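Local coordinates for succinoglycan biosynthesis protein (Bacillus cereus ATCC 14579, PDB 3B55) that is of unproven function but binds calcium and probably acts as a hydrolase akin to erythromycin esterases, at residues N369-F375 with W397-P403; Q382-R388 with D428-Q434. The protein carries 1 engineered substitution. One frame throughout, in Å; residues are numbered along the deposited sequence.

Contact 1 of 2, residues N369-F375 with W397-P403; sequences NSYNYIF and WLNEQHP
Ser370, N-cap of helix 371-376, lies beside Pro403 (CA to CA 4.7 Å). With chi1 p, Ser370 OG accepts a weak capping bond from Tyr373 N (3.3 Å); the small hydroxyl's stronger bond is to Asp367 O. The helix opens with Ile374 N to Ser370 O (3.1 Å) and Phe375 N to Tyr371 O (2.8 Å). Extended at His402 and Pro403, strand 402-405 meets it through one backbone bond, Tyr371 N to Pro403 O (3.1 Å). Tyr371 (chi1 m, chi2 -70°) extends its ring between helix 392-398 and His402. The six-membered ring of Trp397 (chi1 t, chi2 78°) lies obliquely, its centroid 5.0 Å from that of Tyr371, planes at 56°. His402 (chi1 m, chi2 -69°) turns its edge to the Tyr371 face, offset edge-to-face (centroids 5.5 Å, planes 84°). Ile374 CD1 (3.5 Å from Trp397 CZ2) and Phe375 CE2 (3.6 Å from Trp397 CH2) complete this aromatic cluster's apolar bed. A water bridges Asn369 O and Trp397 NE1, 2.8 Å from each. Tyr371 OH sits 2.8 Å from Glu400 O and hydrogen-bonds with Leu423 N and Ile421 O. Tyrosine and tryptophan thus offer this buried junction broad apolar surfaces with satisfied polar atoms.

Contact 2 of 2, residues Q382-R388 with D428-Q434; sequences QFFIDLR and DILVQIQ
A salt bridge folded back within one segment finishes this strand pair: just past strand 382-386, Arg388 turns to clasp Asp386. Arg388 NE lies 3.0 Å from Asp386 OD1 and Arg388 NH2 2.9 Å from Asp386 OD2, while Arg388 N donates to Asp386 OD1 (2.9 Å), making an Asx turn as the chain enters a 3-10 segment at Leu387. Asp386 takes chi1 t, and its short side chain lets one carboxylate serve backbone and guanidinium together; Arg388 NH2 also reaches Met71 O. Asp428 CB lies over the guanidinium face, while Asp428 OD2 accepts from Ser338 N.

Strands 382-386 and 429-433 run antiparallel, axes 4.6 Å apart at 165°. Phe383-Gln432 and Ile385-Leu430 are hydrogen-bonded pairs: Phe383 N to Gln432 O 3.1 Å, Gln432 N to Phe383 O 2.8 Å, Ile385 N to Leu430 O 2.9 Å, Leu430 N to Ile385 O 3.0 Å. Leu387 N to Asp428 O (3.0 Å) extends the ladder. Gln382-Ile433, Phe384-Val431 and Asp386-Ile429 are non-hydrogen-bonded. The pair belongs to the mixed sheet, between strand 51-53, beside 382-386, and strand 336-344, beside 429-433.

On the face bearing Phe383, Ile385, Leu430 and Gln432, all four touching Phe375 of helix 371-376, Phe383 (chi1 p) lays its ring over Gln432, a CH-pi contact with Gln432 CB 3.8 Å from the ring centroid. Leu387 CD1 meets Leu430 CB at 4.1 Å. On the other face, with Gln382, Asp386, Ile429, Val431 and Ile433, Phe384 (chi1 p) sets its CB 3.5 Å from Val431 CG2; beta-branched Val431 and Ile429 favour extended backbone, and Phe384 touches Lys51 and Leu53 of strand 51-53.

From the N terminus the chain lays down the other six strands of the mixed sheet, then passes through helix 371-376, strand 382-386, helix 392-398, strands 402-405 and 418-421, and helix 423-426 before strand 429-433. Contact 1 closes the shorter loop, with 21 residues between its segments; contact 2 closes one of 39. Their segments alternate, so the loops cross: strand 382-386 lies within contact 1's span, and 397-403 within contact 2's. The contacts, with centres about 13 Å apart, meet at Phe375: Phe375 CE1 packs 3.2 Å from Leu430 CD2, while Gln434 NE2 probably donates to Phe375 O at 2.9 Å. Helices 371-376 and 392-398 and the 402-405/418-421 sheet are joined to the mixed sheet.

Contact 1 of 2, residues N369-F375 with W397-P403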
loop_
_atom_site.group_PDB
_atom_site.type_symbol
_atom_site.label_atom_id
_atom_site.label_comp_id
_atom_site.label_asym_id
_atom_site.label_seq_id
_atom_site.Cartn_x
_atom_site.Cartn_y
_atom_site.Cartn_z
ATOM N N ASN A 369 -20.703 -19.411 -4.386
ATOM C CA ASN A 369 -19.977 -19.721 -3.155
ATOM C C ASN A 369 -18.896 -18.690 -2.888
ATOM O O ASN A 369 -18.229 -18.735 -1.855
ATOM C CB ASN A 369 -19.311 -21.093 -3.229
ATOM C CG ASN A 369 -20.296 -22.204 -3.444
ATOM O OD1 ASN A 369 -21.292 -22.315 -2.728
ATOM N ND2 ASN A 369 -20.024 -23.048 -4.432
ATOM N N SER A 370 -18.712 -17.764 -3.820
ATOM C CA SER A 370 -17.691 -16.748 -3.642
ATOM C C SER A 370 -18.208 -15.584 -2.805
ATOM O O SER A 370 -19.413 -15.307 -2.776
ATOM C CB SER A 370 -17.201 -16.239 -5.001
ATOM O OG SER A 370 -18.164 -15.437 -5.660
ATOM N N TYR A 371 -17.290 -14.929 -2.104
ATOM C CA TYR A 371 -17.615 -13.775 -1.285
ATOM C C TYR A 371 -18.214 -12.663 -2.139
ATOM O O TYR A 371 -19.075 -11.913 -1.674
ATOM C CB TYR A 371 -16.355 -13.262 -0.595
ATOM C CG TYR A 371 -15.846 -14.172 0.498
ATOM C CD1 TYR A 371 -16.546 -14.308 1.695
ATOM C CD2 TYR A 371 -14.646 -14.869 0.354
ATOM C CE1 TYR A 371 -16.060 -15.098 2.724
ATOM C CE2 TYR A 371 -14.157 -15.667 1.370
ATOM C CZ TYR A 371 -14.863 -15.774 2.557
ATOM O OH TYR A 371 -14.350 -16.521 3.593
ATOM N N ASN A 372 -17.753 -12.561 -3.383
ATOM C CA ASN A 372 -18.231 -11.541 -4.321
ATOM C C ASN A 372 -19.732 -11.682 -4.587
ATOM O O ASN A 372 -20.500 -10.725 -4.446
ATOM C CB ASN A 372 -17.461 -11.659 -5.638
ATOM C CG ASN A 372 -15.988 -11.341 -5.475
ATOM O OD1 ASN A 372 -15.585 -10.181 -5.527
ATOM N ND2 ASN A 372 -15.178 -12.372 -5.257
ATOM N N TYR A 373 -20.143 -12.883 -4.972
ATOM C CA TYR A 373 -21.548 -13.152 -5.256
ATOM C C TYR A 373 -22.398 -12.914 -4.011
ATOM O O TYR A 373 -23.416 -12.224 -4.060
ATOM C CB TYR A 373 -21.732 -14.606 -5.688
ATOM C CG TYR A 373 -23.162 -14.954 -6.037
ATOM C CD1 TYR A 373 -23.656 -14.726 -7.321
ATOM C CD2 TYR A 373 -24.035 -15.480 -5.077
ATOM C CE1 TYR A 373 -24.975 -15.002 -7.646
ATOM C CE2 TYR A 373 -25.367 -15.766 -5.394
ATOM C CZ TYR A 373 -25.826 -15.519 -6.686
ATOM O OH TYR A 373 -27.135 -15.764 -7.024
ATOM N N ILE A 374 -21.977 -13.513 -2.902
ATOM C CA ILE A 374 -22.697 -13.404 -1.650
ATOM C C ILE A 374 -22.855 -11.960 -1.169
ATOM O O ILE A 374 -23.974 -11.531 -0.881
ATOM C CB ILE A 374 -22.032 -14.309 -0.601
ATOM C CG1 ILE A 374 -22.230 -15.770 -1.038
ATOM C CG2 ILE A 374 -22.630 -14.062 0.777
ATOM C CD1 ILE A 374 -21.491 -16.803 -0.206
ATOM N N PHE A 375 -21.758 -11.210 -1.081
ATOM C CA PHE A 375 -21.853 -9.808 -0.672
ATOM C C PHE A 375 -22.568 -9.033 -1.784
ATOM O O PHE A 375 -23.184 -7.996 -1.542
ATOM C CB PHE A 375 -20.457 -9.212 -0.443
ATOM C CG PHE A 375 -19.927 -9.422 0.951
ATOM C CD1 PHE A 375 -20.140 -8.470 1.939
ATOM C CD2 PHE A 375 -19.241 -10.588 1.281
ATOM C CE1 PHE A 375 -19.680 -8.675 3.238
ATOM C CE2 PHE A 375 -18.778 -10.803 2.568
ATOM C CZ PHE A 375 -18.998 -9.843 3.552
ATOM N N TRP A 397 -18.867 -19.072 8.462
ATOM C CA TRP A 397 -18.645 -18.962 7.025
ATOM C C TRP A 397 -17.493 -17.994 6.717
ATOM O O TRP A 397 -16.710 -18.231 5.802
ATOM C CB TRP A 397 -19.945 -18.491 6.371
ATOM C CG TRP A 397 -19.814 -17.991 4.975
ATOM C CD1 TRP A 397 -19.689 -18.736 3.837
ATOM C CD2 TRP A 397 -19.835 -16.623 4.562
ATOM N NE1 TRP A 397 -19.633 -17.915 2.740
ATOM C CE2 TRP A 397 -19.713 -16.610 3.157
ATOM C CE3 TRP A 397 -19.927 -15.403 5.245
ATOM C CZ2 TRP A 397 -19.702 -15.424 2.417
ATOM C CZ3 TRP A 397 -19.914 -14.221 4.513
ATOM C CH2 TRP A 397 -19.794 -14.241 3.110
ATOM N N LEU A 398 -17.394 -16.913 7.491
ATOM C CA LEU A 398 -16.335 -15.931 7.296
ATOM C C LEU A 398 -14.961 -16.485 7.679
ATOM O O LEU A 398 -13.927 -15.950 7.264
ATOM C CB LEU A 398 -16.606 -14.664 8.115
ATOM C CG LEU A 398 -17.626 -13.656 7.586
ATOM C CD1 LEU A 398 -17.803 -12.531 8.592
ATOM C CD2 LEU A 398 -17.153 -13.100 6.249
ATOM N N ASN A 399 -14.942 -17.550 8.475
ATOM C CA ASN A 399 -13.674 -18.142 8.890
ATOM C C ASN A 399 -13.280 -19.370 8.090
ATOM O O ASN A 399 -12.355 -20.091 8.451
ATOM C CB ASN A 399 -13.699 -18.475 10.385
ATOM C CG ASN A 399 -13.287 -17.296 11.245
ATOM O OD1 ASN A 399 -14.030 -16.318 11.387
ATOM N ND2 ASN A 399 -12.084 -17.375 11.814
ATOM N N GLU A 400 -13.991 -19.602 6.997
ATOM C CA GLU A 400 -13.699 -20.724 6.128
ATOM C C GLU A 400 -13.151 -20.177 4.819
ATOM O O GLU A 400 -13.406 -19.026 4.469
ATOM C CB GLU A 400 -14.968 -21.526 5.862
ATOM C CG GLU A 400 -15.432 -22.363 7.034
ATOM C CD GLU A 400 -16.819 -22.921 6.817
ATOM O OE1 GLU A 400 -17.360 -22.740 5.704
ATOM O OE2 GLU A 400 -17.366 -23.541 7.754
ATOM N N GLN A 401 -12.390 -21.000 4.106
ATOM C CA GLN A 401 -11.816 -20.594 2.830
ATOM C C GLN A 401 -12.849 -20.632 1.705
ATOM O O GLN A 401 -13.474 -21.660 1.468
ATOM C CB GLN A 401 -10.648 -21.510 2.472
ATOM C CG GLN A 401 -9.389 -21.269 3.285
ATOM C CD GLN A 401 -8.223 -20.860 2.409
ATOM O OE1 GLN A 401 -7.764 -19.719 2.456
ATOM N NE2 GLN A 401 -7.743 -21.793 1.594
ATOM N N HIS A 402 -13.014 -19.505 1.017
ATOM C CA HIS A 402 -13.955 -19.396 -0.092
ATOM C C HIS A 402 -13.310 -18.555 -1.191
ATOM O O HIS A 402 -12.428 -17.746 -0.928
ATOM C CB HIS A 402 -15.266 -18.754 0.375
ATOM C CG HIS A 402 -16.017 -19.579 1.374
ATOM N ND1 HIS A 402 -16.630 -20.768 1.044
ATOM C CD2 HIS A 402 -16.216 -19.407 2.703
ATOM C CE1 HIS A 402 -17.172 -21.296 2.127
ATOM N NE2 HIS A 402 -16.934 -20.490 3.148
ATOM N N PRO A 403 -13.733 -18.746 -2.445
ATOM C CA PRO A 403 -13.181 -18.003 -3.579
ATOM C C PRO A 403 -13.490 -16.511 -3.546
ATOM O O PRO A 403 -14.565 -16.087 -3.105
ATOM C CB PRO A 403 -13.829 -18.679 -4.781
ATOM C CG PRO A 403 -14.121 -20.077 -4.280
ATOM C CD PRO A 403 -14.658 -19.794 -2.911
HETATM O O HOH W 1 -19.685 -19.492 0.390
#

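Contact 2 of 2, residues Q382-R388 with D428-Q434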
loop_
_atom_site.group_PDB
_atom_site.type_symbol
_atom_site.label_atom_id
_atom_site.label_comp_id
_atom_site.label_asym_id
_atom_site.label_seq_id
_atom_site.Cartn_x
_atom_site.Cartn_y
_atom_site.Cartn_z
ATOM N N GLN A 382 -23.393 0.622 -2.118
ATOM C CA GLN A 382 -22.120 0.577 -1.395
ATOM C C GLN A 382 -22.420 0.476 0.100
ATOM O O GLN A 382 -23.409 1.030 0.585
ATOM C CB GLN A 382 -21.292 1.853 -1.610
ATOM C CG GLN A 382 -21.100 2.305 -3.042
ATOM C CD GLN A 382 -22.289 3.063 -3.565
ATOM O OE1 GLN A 382 -23.003 3.729 -2.805
ATOM N NE2 GLN A 382 -22.507 2.985 -4.868
ATOM N N PHE A 383 -21.553 -0.220 0.827
ATOM C CA PHE A 383 -21.723 -0.372 2.265
ATOM C C PHE A 383 -20.484 -0.994 2.878
ATOM O O PHE A 383 -19.649 -1.557 2.172
ATOM C CB PHE A 383 -22.928 -1.268 2.577
ATOM C CG PHE A 383 -22.770 -2.688 2.099
ATOM C CD1 PHE A 383 -23.085 -3.040 0.789
ATOM C CD2 PHE A 383 -22.294 -3.674 2.957
ATOM C CE1 PHE A 383 -22.933 -4.354 0.343
ATOM C CE2 PHE A 383 -22.139 -4.990 2.524
ATOM C CZ PHE A 383 -22.458 -5.333 1.215
ATOM N N PHE A 384 -20.346 -0.860 4.192
ATOM C CA PHE A 384 -19.229 -1.488 4.864
ATOM C C PHE A 384 -19.758 -2.226 6.079
ATOM O O PHE A 384 -20.912 -2.037 6.481
ATOM C CB PHE A 384 -18.128 -0.486 5.234
ATOM C CG PHE A 384 -18.544 0.583 6.204
ATOM C CD1 PHE A 384 -19.358 1.641 5.800
ATOM C CD2 PHE A 384 -18.032 0.589 7.498
ATOM C CE1 PHE A 384 -19.643 2.690 6.665
ATOM C CE2 PHE A 384 -18.313 1.634 8.372
ATOM C CZ PHE A 384 -19.120 2.690 7.951
ATOM N N ILE A 385 -18.927 -3.081 6.656
ATOM C CA ILE A 385 -19.363 -3.867 7.795
ATOM C C ILE A 385 -18.188 -4.352 8.616
ATOM O O ILE A 385 -17.096 -4.568 8.085
ATOM C CB ILE A 385 -20.178 -5.084 7.307
ATOM C CG1 ILE A 385 -20.550 -5.981 8.485
ATOM C CG2 ILE A 385 -19.380 -5.851 6.263
ATOM C CD1 ILE A 385 -21.736 -6.885 8.188
ATOM N N ASP A 386 -18.417 -4.520 9.915
ATOM C CA ASP A 386 -17.374 -4.998 10.812
ATOM C C ASP A 386 -17.448 -6.524 10.845
ATOM O O ASP A 386 -18.357 -7.098 11.452
ATOM C CB ASP A 386 -17.587 -4.453 12.225
ATOM C CG ASP A 386 -16.363 -4.633 13.106
ATOM O OD1 ASP A 386 -15.649 -5.642 12.931
ATOM O OD2 ASP A 386 -16.125 -3.773 13.981
ATOM N N LEU A 387 -16.500 -7.176 10.180
ATOM C CA LEU A 387 -16.455 -8.634 10.129
ATOM C C LEU A 387 -16.176 -9.239 11.508
ATOM O O LEU A 387 -16.526 -10.386 11.777
ATOM C CB LEU A 387 -15.378 -9.092 9.137
ATOM C CG LEU A 387 -15.498 -8.561 7.700
ATOM C CD1 LEU A 387 -14.329 -9.054 6.869
ATOM C CD2 LEU A 387 -16.813 -9.002 7.087
ATOM N N ARG A 388 -15.545 -8.462 12.378
ATOM C CA ARG A 388 -15.225 -8.944 13.716
ATOM C C ARG A 388 -16.470 -9.091 14.585
ATOM O O ARG A 388 -16.433 -9.753 15.617
ATOM C CB ARG A 388 -14.251 -7.986 14.396
ATOM C CG ARG A 388 -12.913 -7.863 13.701
ATOM C CD ARG A 388 -12.148 -6.669 14.245
ATOM N NE ARG A 388 -12.932 -5.447 14.098
ATOM C CZ ARG A 388 -12.517 -4.235 14.457
ATOM N NH1 ARG A 388 -11.311 -4.073 14.989
ATOM N NH2 ARG A 388 -13.317 -3.186 14.294
ATOM N N ASP A 428 -10.642 -7.016 9.077
ATOM C CA ASP A 428 -11.453 -6.662 10.234
ATOM C C ASP A 428 -12.690 -5.928 9.705
ATOM O O ASP A 428 -13.778 -6.040 10.257
ATOM C CB ASP A 428 -10.687 -5.713 11.170
ATOM C CG ASP A 428 -9.388 -6.311 11.685
ATOM O OD1 ASP A 428 -9.426 -7.429 12.254
ATOM O OD2 ASP A 428 -8.330 -5.661 11.526
ATOM N N ILE A 429 -12.516 -5.182 8.619
ATOM C CA ILE A 429 -13.619 -4.411 8.051
ATOM C C ILE A 429 -13.692 -4.547 6.538
ATOM O O ILE A 429 -12.676 -4.419 5.851
ATOM C CB ILE A 429 -13.455 -2.922 8.416
ATOM C CG1 ILE A 429 -13.402 -2.786 9.944
ATOM C CG2 ILE A 429 -14.612 -2.087 7.827
ATOM C CD1 ILE A 429 -12.946 -1.423 10.433
ATOM N N LEU A 430 -14.893 -4.805 6.018
ATOM C CA LEU A 430 -15.072 -4.935 4.577
ATOM C C LEU A 430 -15.982 -3.860 3.987
ATOM O O LEU A 430 -17.054 -3.569 4.515
ATOM C CB LEU A 430 -15.649 -6.303 4.200
ATOM C CG LEU A 430 -15.730 -6.445 2.666
ATOM C CD1 LEU A 430 -14.559 -7.278 2.154
ATOM C CD2 LEU A 430 -17.042 -7.075 2.260
ATOM N N VAL A 431 -15.537 -3.280 2.880
ATOM C CA VAL A 431 -16.296 -2.265 2.174
ATOM C C VAL A 431 -16.658 -2.845 0.815
ATOM O O VAL A 431 -15.779 -3.111 -0.005
ATOM C CB VAL A 431 -15.467 -0.985 1.989
ATOM C CG1 VAL A 431 -16.216 -0.004 1.104
ATOM C CG2 VAL A 431 -15.164 -0.374 3.350
ATOM N N GLN A 432 -17.952 -3.054 0.586
ATOM C CA GLN A 432 -18.426 -3.623 -0.676
ATOM C C GLN A 432 -18.960 -2.543 -1.614
ATOM O O GLN A 432 -19.720 -1.671 -1.203
ATOM C CB GLN A 432 -19.538 -4.650 -0.402
ATOM C CG GLN A 432 -20.134 -5.300 -1.651
ATOM C CD GLN A 432 -19.245 -6.391 -2.245
ATOM O OE1 GLN A 432 -19.486 -6.869 -3.355
ATOM N NE2 GLN A 432 -18.225 -6.802 -1.497
ATOM N N ILE A 433 -18.542 -2.609 -2.872
ATOM C CA ILE A 433 -18.979 -1.671 -3.903
ATOM C C ILE A 433 -19.543 -2.573 -5.003
ATOM O O ILE A 433 -18.799 -3.265 -5.705
ATOM C CB ILE A 433 -17.788 -0.831 -4.415
ATOM C CG1 ILE A 433 -17.114 -0.149 -3.231
ATOM C CG2 ILE A 433 -18.267 0.235 -5.405
ATOM C CD1 ILE A 433 -15.879 0.634 -3.604
ATOM N N GLN A 434 -20.866 -2.573 -5.133
ATOM C CA GLN A 434 -21.544 -3.442 -6.086
ATOM C C GLN A 434 -21.263 -3.202 -7.567
ATOM O O GLN A 434 -21.301 -4.146 -8.355
ATOM C CB GLN A 434 -23.049 -3.421 -5.803
ATOM C CG GLN A 434 -23.384 -3.661 -4.325
ATOM C CD GLN A 434 -23.076 -5.083 -3.852
ATOM O OE1 GLN A 434 -22.048 -5.658 -4.203
ATOM N NE2 GLN A 434 -23.967 -5.644 -3.037
#